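Local coordinates for DNA mismatch repair protein MutS (Thermus aquaticus, PDB 1EWQ) that binds mismatched DNA, probably as the recognition step of mismatch repair, and has a weak ATPase activity, at residues R305-E310 with V605-V609. Sequence-based numbering, arbitrary orientation.
Sequences RLDRVE and VGSFV
A Schellman motif ends helix 589-603, the helix whose first residues belong to the predicted ATP-binding site of the P-loop NTPase domain, and the turn it makes packs with R305, L306, V309 and E310 on helix 299-314 of MutS domain III. G606 is the C' residue, its amide bonded to A603 O and that of S607 to L602 O. At its backbone angles (phi 92°) a CB would press on the carbonyl oxygen of V605, and that CB would also clash with R305 CB, which lies 4.1 Å from G606 CA. The R305 chain is stretched out past the glycine, and its NH1 donates to V605 O at 2.9 Å. The bond is bent, 149° at the hydrogen, and NH1 sits above the carbonyl plane, not on a lone pair, while the oxygen lies at the guanidinium edge, tilted slightly from its plane. W291 makes a cation-pi contact with the same guanidinium. A leucine in place of R305 would probably leave V605 O without this donor and W291 without its cation. Next along the loop, G606 O is met by two methyls, L306 CD2 at 3.3 Å and V309 CG2 at 3.4 Å. V309 has CG1 anti to its backbone N (chi1 177°), which sends one methyl to the F608 ring and the other to that carbonyl. S607 turns away from the helix, its OG donating to F608 O on a lone pair in the carbonyl plane. Around the F608 ring, L306 CD2 reaches CD1, and E310 CB approaches CZ at the ring edge, in plane; the E310 carboxylate is salt-bridged to R314. The V309 and F608 side chains run alongside each other in opposite senses, V309 CG1 3.6 Å from F608 CE1.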
loop_
_atom_site.group_PDB
_atom_site.type_symbol
_atom_site.label_atom_id
_atom_site.label_comp_id
_atom_site.label_asym_id
_atom_site.label_seq_id
_atom_site.Cartn_x
_atom_site.Cartn_y
_atom_site.Cartn_z
ATOM N N ARG C 305 14.785 35.799 -15.409
ATOM C CA ARG C 305 14.801 34.816 -14.328
ATOM C C ARG C 305 16.252 34.404 -14.072
ATOM O O ARG C 305 16.675 34.255 -12.926
ATOM C CB ARG C 305 13.978 33.568 -14.693
ATOM C CG ARG C 305 12.445 33.709 -14.641
ATOM C CD ARG C 305 11.791 32.342 -14.947
ATOM N NE ARG C 305 10.328 32.391 -14.968
ATOM C CZ ARG C 305 9.532 31.364 -15.263
ATOM N NH1 ARG C 305 10.043 30.178 -15.565
ATOM N NH2 ARG C 305 8.213 31.531 -15.273
ATOM N N LEU C 306 17.014 34.214 -15.143
ATOM C CA LEU C 306 18.409 33.815 -14.995
ATOM C C LEU C 306 19.217 34.925 -14.334
ATOM O O LEU C 306 20.158 34.648 -13.594
ATOM C CB LEU C 306 19.016 33.437 -16.357
ATOM C CG LEU C 306 18.561 32.097 -16.951
ATOM C CD1 LEU C 306 19.089 31.969 -18.369
ATOM C CD2 LEU C 306 19.040 30.927 -16.072
ATOM N N ASP C 307 18.859 36.184 -14.588
ATOM C CA ASP C 307 19.586 37.276 -13.950
ATOM C C ASP C 307 19.401 37.193 -12.446
ATOM O O ASP C 307 20.373 37.272 -11.705
ATOM C CB ASP C 307 19.130 38.644 -14.463
ATOM C CG ASP C 307 19.599 38.910 -15.874
ATOM O OD1 ASP C 307 20.683 38.404 -16.234
ATOM O OD2 ASP C 307 18.899 39.620 -16.629
ATOM N N ARG C 308 18.163 37.005 -11.992
ATOM C CA ARG C 308 17.913 36.903 -10.563
ATOM C C ARG C 308 18.614 35.691 -9.934
ATOM O O ARG C 308 19.113 35.767 -8.807
ATOM C CB ARG C 308 16.410 36.853 -10.290
ATOM C CG ARG C 308 15.708 38.176 -10.574
ATOM C CD ARG C 308 14.372 38.274 -9.845
ATOM N NE ARG C 308 14.405 39.302 -8.805
ATOM C CZ ARG C 308 15.233 39.282 -7.761
ATOM N NH1 ARG C 308 16.086 38.275 -7.610
ATOM N NH2 ARG C 308 15.248 40.291 -6.889
ATOM N N VAL C 309 18.648 34.577 -10.656
ATOM C CA VAL C 309 19.306 33.370 -10.155
ATOM C C VAL C 309 20.798 33.668 -10.009
ATOM O O VAL C 309 21.390 33.479 -8.945
ATOM C CB VAL C 309 19.151 32.189 -11.142
ATOM C CG1 VAL C 309 19.915 30.970 -10.634
ATOM C CG2 VAL C 309 17.678 31.866 -11.339
ATOM N N GLU C 310 21.392 34.143 -11.097
ATOM C CA GLU C 310 22.811 34.470 -11.118
ATOM C C GLU C 310 23.160 35.416 -9.985
ATOM O O GLU C 310 24.221 35.304 -9.378
ATOM C CB GLU C 310 23.179 35.114 -12.453
ATOM C CG GLU C 310 24.659 35.407 -12.607
ATOM C CD GLU C 310 25.044 35.659 -14.055
ATOM O OE1 GLU C 310 24.645 36.695 -14.615
ATOM O OE2 GLU C 310 25.738 34.804 -14.641
ATOM N N VAL C 605 13.049 27.018 -17.848
ATOM C CA VAL C 605 12.367 27.249 -16.596
ATOM C C VAL C 605 13.119 28.405 -15.927
ATOM O O VAL C 605 12.651 29.011 -14.958
ATOM C CB VAL C 605 12.362 25.941 -15.754
ATOM C CG1 VAL C 605 12.943 26.159 -14.367
ATOM C CG2 VAL C 605 10.951 25.401 -15.705
ATOM N N GLY C 606 14.287 28.728 -16.478
ATOM C CA GLY C 606 15.081 29.824 -15.941
ATOM C C GLY C 606 16.086 29.364 -14.911
ATOM O O GLY C 606 16.550 30.150 -14.090
ATOM N N SER C 607 16.417 28.080 -14.958
ATOM C CA SER C 607 17.365 27.491 -14.038
ATOM C C SER C 607 18.708 27.281 -14.723
ATOM O O SER C 607 18.775 27.165 -15.948
ATOM C CB SER C 607 16.836 26.135 -13.561
ATOM O OG SER C 607 17.836 25.368 -12.909
ATOM N N PHE C 608 19.775 27.251 -13.932
ATOM C CA PHE C 608 21.104 26.976 -14.476
ATOM C C PHE C 608 21.010 25.483 -14.834
ATOM O O PHE C 608 20.095 24.798 -14.374
ATOM C CB PHE C 608 22.180 27.195 -13.412
ATOM C CG PHE C 608 22.643 28.623 -13.288
ATOM C CD1 PHE C 608 21.768 29.679 -13.505
ATOM C CD2 PHE C 608 23.964 28.910 -12.925
ATOM C CE1 PHE C 608 22.192 30.998 -13.365
ATOM C CE2 PHE C 608 24.402 30.228 -12.780
ATOM C CZ PHE C 608 23.516 31.277 -13.000
ATOM N N VAL C 609 21.950 24.965 -15.619
ATOM C CA VAL C 609 21.882 23.564 -16.026
ATOM C C VAL C 609 23.172 22.793 -15.738
ATOM O O VAL C 609 24.233 23.391 -15.538
ATOM C CB VAL C 609 21.547 23.465 -17.536
ATOM C CG1 VAL C 609 20.243 24.226 -17.837
ATOM C CG2 VAL C 609 22.697 24.054 -18.358
#